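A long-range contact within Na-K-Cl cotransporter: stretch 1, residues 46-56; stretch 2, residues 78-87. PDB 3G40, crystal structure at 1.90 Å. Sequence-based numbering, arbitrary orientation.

Stretch 1 (46-56) PKGSVKLLGLA
Stretch 2 78-87: EGVFSSWTII

Two neighbouring parallel strands, 49-54 and 81-86, are joined by an unbroken backbone hydrogen-bond ladder, with side chains adding modest packing on both faces of the sheet. The strand axes run in the same direction, 9° apart, and approach to 4.6 Å; 852 Å² is buried, summed over both sides.

The register pairs Ser49 with Phe81 and continues one to one to Gly54 with Ile86, CA to CA distances ranging from 4.3 Å between Gly54 CA and Ile86 CA to 5.3 Å between Leu53 CA and Thr85 CA. As parallel pairing requires, alternate residues of stretch 1 bond to the residues flanking their partners. Phe81 N donates to Gly48 O (3.1 Å) and Val50 N to Phe81 O (2.9 Å); Ser83 N reaches Val50 O (3.2 Å), and Leu52 N reaches Ser83 O (2.9 Å). Thr85 N to Leu52 O (2.9 Å) and Gly54 N to Thr85 O (2.8 Å) carry the ladder on, and Ile87 N to Gly54 O closes it at a very short 2.4 Å. Before the strands, Lys47 N makes a weak bond to Gly79 O (3.3 Å). The same carbonyls also take CA-H...O contacts, as from Ser49 CA to Phe81 O (3.1 Å) and Trp84 CA to Leu52 O (3.2 Å). Phi and psi are extended throughout both strands, whereas Lys47 (63/10) and Gly79 (87/20) have positive phi, which by itself favours glycine at the latter.

One face carries Ser49, Lys51 and Leu53 beside Phe81, Ser83 and Thr85. The Phe81 ring (chi1 m, chi2 116°) lies against the Lys47 chain (m, m, t, t), Phe81 CE1 lying 3.5 Å from Lys47 CD: the aliphatic part of a lysine suits a partly exposed aromatic neighbour. Lys51 (chi1 t, chi2 t) lays its CG 3.6 Å from Ser83 OG (chi1 p). Leu53 (t, p) brings its end nearer to stretch 2, placing CD1 3.5 Å from Thr85 CG2 (chi1 t), so the threonine methyl supplies apolar surface.

The opposite face carries Val50 and Leu52 beside Ser82, Trp84 and Ile86. Val50 (chi1 t) sets CG2 3.9 Å from CG1 of Val80 (chi1 t), a compact buried pair at the strand entrance. Ser82 (chi1 t) folds its hydroxyl back so that OG donates to Val50 O (2.8 Å), adding a side-chain bond to the ladder. Leu52 (m, t) meets Trp84 through CB atoms 4.0 Å apart, while the indole (chi1 p, chi2 -87°) leads away. Gly54 leaves room here: an ideal CB would sit only 3.2 Å from Thr85 O and 3.4 Å from Ile86 CG1.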

ATOM      1  N   PRO A  46       6.632 -12.281  14.341  1.00 40.60           N
ATOM      2  CA  PRO A  46       8.055 -12.584  14.213  1.00 39.79           C
ATOM      3  C   PRO A  46       8.303 -14.084  14.063  1.00 39.50           C
ATOM      4  O   PRO A  46       7.469 -14.897  14.483  1.00 42.87           O
ATOM      5  CB  PRO A  46       8.624 -12.148  15.569  1.00 43.50           C
ATOM      6  CG  PRO A  46       7.435 -12.066  16.510  1.00 48.83           C
ATOM      7  CD  PRO A  46       6.187 -12.432  15.736  1.00 46.70           C
ATOM      8  N   LYS A  47       9.444 -14.426  13.474  1.00 40.29           N
ATOM      9  CA  LYS A  47       9.925 -15.811  13.402  1.00 47.66           C
ATOM     10  C   LYS A  47       9.032 -16.765  12.605  1.00 45.85           C
ATOM     11  O   LYS A  47       9.243 -17.972  12.650  1.00 44.54           O
ATOM     12  CB  LYS A  47      10.185 -16.385  14.803  1.00 46.08           C
ATOM     13  CG  LYS A  47      11.209 -15.616  15.639  1.00 51.67           C
ATOM     14  CD  LYS A  47      12.581 -15.608  15.005  1.00 70.81           C
ATOM     15  CE  LYS A  47      13.640 -15.180  16.012  1.00 78.33           C
ATOM     16  NZ  LYS A  47      15.021 -15.568  15.587  1.00 72.38           N
ATOM     17  N   GLY A  48       8.037 -16.233  11.894  1.00 43.21           N
ATOM     18  CA  GLY A  48       7.349 -16.999  10.864  1.00 33.83           C
ATOM     19  C   GLY A  48       8.320 -17.138   9.683  1.00 41.25           C
ATOM     20  O   GLY A  48       9.502 -16.818   9.813  1.00 34.36           O
ATOM     21  N   SER A  49       7.856 -17.607   8.534  1.00 34.62           N
ATOM     22  CA  SER A  49       8.759 -17.652   7.375  1.00 37.82           C
ATOM     23  C   SER A  49       8.069 -17.460   6.037  1.00 36.45           C
ATOM     24  O   SER A  49       6.868 -17.690   5.907  1.00 35.22           O
ATOM     25  CB  SER A  49       9.567 -18.952   7.344  1.00 43.40           C
ATOM     26  OG  SER A  49       8.735 -20.057   7.038  1.00 47.54           O
ATOM     27  N   VAL A  50       8.863 -17.072   5.041  1.00 37.36           N
ATOM     28  CA  VAL A  50       8.380 -16.851   3.689  1.00 35.00           C
ATOM     29  C   VAL A  50       9.315 -17.540   2.677  1.00 41.86           C
ATOM     30  O   VAL A  50      10.482 -17.183   2.572  1.00 39.88           O
ATOM     31  CB  VAL A  50       8.334 -15.352   3.360  1.00 36.99           C
ATOM     32  CG1 VAL A  50       7.944 -15.143   1.912  1.00 36.46           C
ATOM     33  CG2 VAL A  50       7.336 -14.605   4.311  1.00 35.45           C
ATOM     34  N   LYS A  51       8.794 -18.526   1.954  1.00 37.30           N
ATOM     35  CA  LYS A  51       9.523 -19.137   0.854  1.00 40.58           C
ATOM     36  C   LYS A  51       9.064 -18.544  -0.472  1.00 36.35           C
ATOM     37  O   LYS A  51       7.909 -18.692  -0.860  1.00 44.65           O
ATOM     38  CB  LYS A  51       9.322 -20.653   0.841  1.00 36.19           C
ATOM     39  CG  LYS A  51      10.168 -21.357  -0.221  1.00 42.90           C
ATOM     40  CD  LYS A  51      10.151 -22.865  -0.004  1.00 54.58           C
ATOM     41  CE  LYS A  51      11.566 -23.445  -0.012  1.00 69.57           C
ATOM     42  NZ  LYS A  51      12.400 -22.925  -1.129  1.00 73.42           N
ATOM     43  N   LEU A  52       9.973 -17.861  -1.159  1.00 35.97           N
ATOM     44  CA  LEU A  52       9.648 -17.290  -2.451  1.00 33.80           C
ATOM     45  C   LEU A  52       9.882 -18.320  -3.542  1.00 41.70           C
ATOM     46  O   LEU A  52      10.999 -18.762  -3.742  1.00 42.07           O
ATOM     47  CB  LEU A  52      10.493 -16.053  -2.689  1.00 34.27           C
ATOM     48  CG  LEU A  52      10.344 -15.020  -1.580  1.00 35.56           C
ATOM     49  CD1 LEU A  52      11.328 -13.886  -1.761  1.00 42.96           C
ATOM     50  CD2 LEU A  52       8.868 -14.482  -1.492  1.00 32.46           C
ATOM     51  N   LEU A  53       8.808 -18.717  -4.223  1.00 40.43           N
ATOM     52  CA  LEU A  53       8.880 -19.696  -5.296  1.00 40.78           C
ATOM     53  C   LEU A  53       8.751 -18.973  -6.625  1.00 40.94           C
ATOM     54  O   LEU A  53       7.640 -18.665  -7.080  1.00 44.62           O
ATOM     55  CB  LEU A  53       7.777 -20.747  -5.144  1.00 40.45           C
ATOM     56  CG  LEU A  53       7.647 -21.801  -6.249  1.00 52.67           C
ATOM     57  CD1 LEU A  53       8.909 -22.630  -6.349  1.00 53.40           C
ATOM     58  CD2 LEU A  53       6.450 -22.702  -5.986  1.00 57.15           C
ATOM     59  N   GLY A  54       9.900 -18.665  -7.218  1.00 41.73           N
ATOM     60  CA  GLY A  54       9.954 -17.931  -8.463  1.00 43.63           C
ATOM     61  C   GLY A  54       9.552 -18.783  -9.641  1.00 52.25           C
ATOM     62  O   GLY A  54      10.133 -19.848  -9.889  1.00 55.27           O
ATOM     63  N   LEU A  55       8.567 -18.303 -10.387  1.00 46.44           N
ATOM     64  CA  LEU A  55       8.103 -19.002 -11.575  1.00 52.84           C
ATOM     65  C   LEU A  55       8.536 -18.261 -12.833  1.00 61.19           C
ATOM     66  O   LEU A  55       7.972 -17.222 -13.183  1.00 59.55           O
ATOM     67  CB  LEU A  55       6.586 -19.177 -11.544  1.00 59.10           C
ATOM     68  CG  LEU A  55       6.044 -19.810 -10.261  1.00 63.28           C
ATOM     69  CD1 LEU A  55       4.530 -19.890 -10.321  1.00 64.68           C
ATOM     70  CD2 LEU A  55       6.651 -21.191 -10.033  1.00 68.47           C
ATOM     71  N   ALA A  56       9.561 -18.814 -13.480  1.00 59.37           N
ATOM     72  CA  ALA A  56      10.118 -18.332 -14.748  1.00 76.60           C
ATOM     73  C   ALA A  56      10.407 -16.840 -14.774  1.00 91.49           C
ATOM     74  O   ALA A  56      10.897 -16.324 -15.777  1.00 99.51           O
ATOM     75  CB  ALA A  56       9.229 -18.734 -15.931  1.00 68.88           C
ATOM     76  N   GLU A  78      13.973  -7.926   8.187  1.00 39.22           N
ATOM     77  CA  GLU A  78      12.775  -7.420   8.860  1.00 38.22           C
ATOM     78  C   GLU A  78      12.182  -8.443   9.834  1.00 44.72           C
ATOM     79  O   GLU A  78      11.024  -8.336  10.248  1.00 41.07           O
ATOM     80  CB  GLU A  78      11.762  -6.854   7.832  1.00 34.82           C
ATOM     81  CG  GLU A  78      12.403  -5.736   6.972  1.00 41.08           C
ATOM     82  CD  GLU A  78      11.424  -4.792   6.250  1.00 55.31           C
ATOM     83  OE1 GLU A  78      10.260  -4.663   6.674  1.00 50.29           O
ATOM     84  OE2 GLU A  78      11.843  -4.156   5.251  1.00 55.58           O
ATOM     85  N   GLY A  79      13.006  -9.423  10.206  1.00 40.33           N
ATOM     86  CA  GLY A  79      12.705 -10.337  11.294  1.00 43.82           C
ATOM     87  C   GLY A  79      11.888 -11.570  10.942  1.00 46.98           C
ATOM     88  O   GLY A  79      11.280 -12.196  11.818  1.00 43.35           O
ATOM     89  N   VAL A  80      11.879 -11.927   9.663  1.00 35.62           N
ATOM     90  CA  VAL A  80      11.129 -13.094   9.196  1.00 29.54           C
ATOM     91  C   VAL A  80      12.108 -14.039   8.475  1.00 37.87           C
ATOM     92  O   VAL A  80      12.967 -13.593   7.728  1.00 37.09           O
ATOM     93  CB  VAL A  80       9.989 -12.660   8.282  1.00 32.58           C
ATOM     94  CG1 VAL A  80       9.318 -13.844   7.618  1.00 34.29           C
ATOM     95  CG2 VAL A  80       8.929 -11.836   9.127  1.00 32.16           C
ATOM     96  N   PHE A  81      12.010 -15.336   8.734  1.00 34.21           N
ATOM     97  CA  PHE A  81      12.905 -16.279   8.048  1.00 36.23           C
ATOM     98  C   PHE A  81      12.497 -16.369   6.582  1.00 35.77           C
ATOM     99  O   PHE A  81      11.319 -16.204   6.249  1.00 36.69           O
ATOM    100  CB  PHE A  81      12.824 -17.645   8.712  1.00 36.65           C
ATOM    101  CG  PHE A  81      13.329 -17.657  10.121  1.00 42.37           C
ATOM    102  CD1 PHE A  81      12.469 -17.942  11.180  1.00 39.38           C
ATOM    103  CD2 PHE A  81      14.663 -17.376  10.393  1.00 42.66           C
ATOM    104  CE1 PHE A  81      12.932 -17.959  12.481  1.00 37.26           C
ATOM    105  CE2 PHE A  81      15.138 -17.388  11.693  1.00 47.49           C
ATOM    106  CZ  PHE A  81      14.275 -17.684  12.743  1.00 41.16           C
ATOM    107  N   SER A  82      13.458 -16.631   5.696  1.00 37.28           N
ATOM    108  CA  SER A  82      13.120 -16.641   4.293  1.00 35.63           C
ATOM    109  C   SER A  82      14.081 -17.471   3.447  1.00 34.36           C
ATOM    110  O   SER A  82      15.265 -17.618   3.774  1.00 35.21           O
ATOM    111  CB  SER A  82      13.091 -15.210   3.748  1.00 34.21           C
ATOM    112  OG  SER A  82      12.499 -15.192   2.465  1.00 37.85           O
ATOM    113  N   SER A  83      13.555 -17.989   2.351  1.00 36.48           N
ATOM    114  CA  SER A  83      14.378 -18.689   1.371  1.00 36.20           C
ATOM    115  C   SER A  83      13.744 -18.433   0.006  1.00 40.70           C
ATOM    116  O   SER A  83      12.646 -17.887  -0.085  1.00 37.61           O
ATOM    117  CB  SER A  83      14.407 -20.185   1.690  1.00 40.63           C
ATOM    118  OG  SER A  83      13.093 -20.715   1.715  1.00 47.01           O
ATOM    119  N   TRP A  84      14.439 -18.798  -1.062  1.00 37.50           N
ATOM    120  CA  TRP A  84      13.899 -18.566  -2.381  1.00 39.01           C
ATOM    121  C   TRP A  84      14.396 -19.675  -3.296  1.00 42.14           C
ATOM    122  O   TRP A  84      15.441 -20.284  -3.056  1.00 39.07           O
ATOM    123  CB  TRP A  84      14.341 -17.189  -2.914  1.00 37.08           C
ATOM    124  CG  TRP A  84      15.826 -17.060  -3.049  1.00 36.60           C
ATOM    125  CD1 TRP A  84      16.709 -16.671  -2.084  1.00 37.74           C
ATOM    126  CD2 TRP A  84      16.608 -17.332  -4.227  1.00 40.32           C
ATOM    127  NE1 TRP A  84      17.995 -16.699  -2.587  1.00 41.75           N
ATOM    128  CE2 TRP A  84      17.958 -17.097  -3.896  1.00 43.35           C
ATOM    129  CE3 TRP A  84      16.293 -17.758  -5.519  1.00 40.09           C
ATOM    130  CZ2 TRP A  84      19.007 -17.268  -4.822  1.00 47.97           C
ATOM    131  CZ3 TRP A  84      17.344 -17.938  -6.441  1.00 47.87           C
ATOM    132  CH2 TRP A  84      18.673 -17.680  -6.083  1.00 44.36           C
ATOM    133  N   THR A  85      13.625 -19.962  -4.329  1.00 38.49           N
ATOM    134  CA  THR A  85      14.103 -20.865  -5.374  1.00 45.33           C
ATOM    135  C   THR A  85      13.481 -20.352  -6.661  1.00 50.54           C
ATOM    136  O   THR A  85      12.540 -19.552  -6.623  1.00 43.72           O
ATOM    137  CB  THR A  85      13.683 -22.322  -5.104  1.00 49.84           C
ATOM    138  OG1 THR A  85      14.262 -23.182  -6.091  1.00 64.75           O
ATOM    139  CG2 THR A  85      12.180 -22.466  -5.172  1.00 51.34           C
ATOM    140  N   ILE A  86      14.004 -20.789  -7.797  1.00 45.07           N
ATOM    141  CA  ILE A  86      13.421 -20.414  -9.075  1.00 59.44           C
ATOM    142  C   ILE A  86      13.001 -21.636  -9.890  1.00 64.37           C
ATOM    143  O   ILE A  86      13.797 -22.550 -10.134  1.00 59.19           O
ATOM    144  CB  ILE A  86      14.351 -19.501  -9.887  1.00 70.39           C
ATOM    145  CG1 ILE A  86      14.658 -18.240  -9.084  1.00 67.67           C
ATOM    146  CG2 ILE A  86      13.715 -19.150 -11.220  1.00 76.59           C
ATOM    147  CD1 ILE A  86      15.080 -17.073  -9.920  1.00 66.25           C
ATOM    148  N   ILE A  87      11.732 -21.615 -10.289  1.00 74.99           N
ATOM    149  CA  ILE A  87      11.041 -22.692 -10.998  1.00 76.91           C
ATOM    150  C   ILE A  87      11.256 -24.077 -10.406  1.00 78.69           C
ATOM    151  O   ILE A  87      10.378 -24.586  -9.707  1.00 76.56           O
ATOM    152  CB  ILE A  87      11.307 -22.666 -12.517  1.00 75.02           C
ATOM    153  CG1 ILE A  87      12.800 -22.749 -12.827  1.00 80.11           C
ATOM    154  CG2 ILE A  87      10.740 -21.398 -13.115  1.00 53.85           C
ATOM    155  CD1 ILE A  87      13.120 -22.585 -14.304  1.00 85.54           C
TER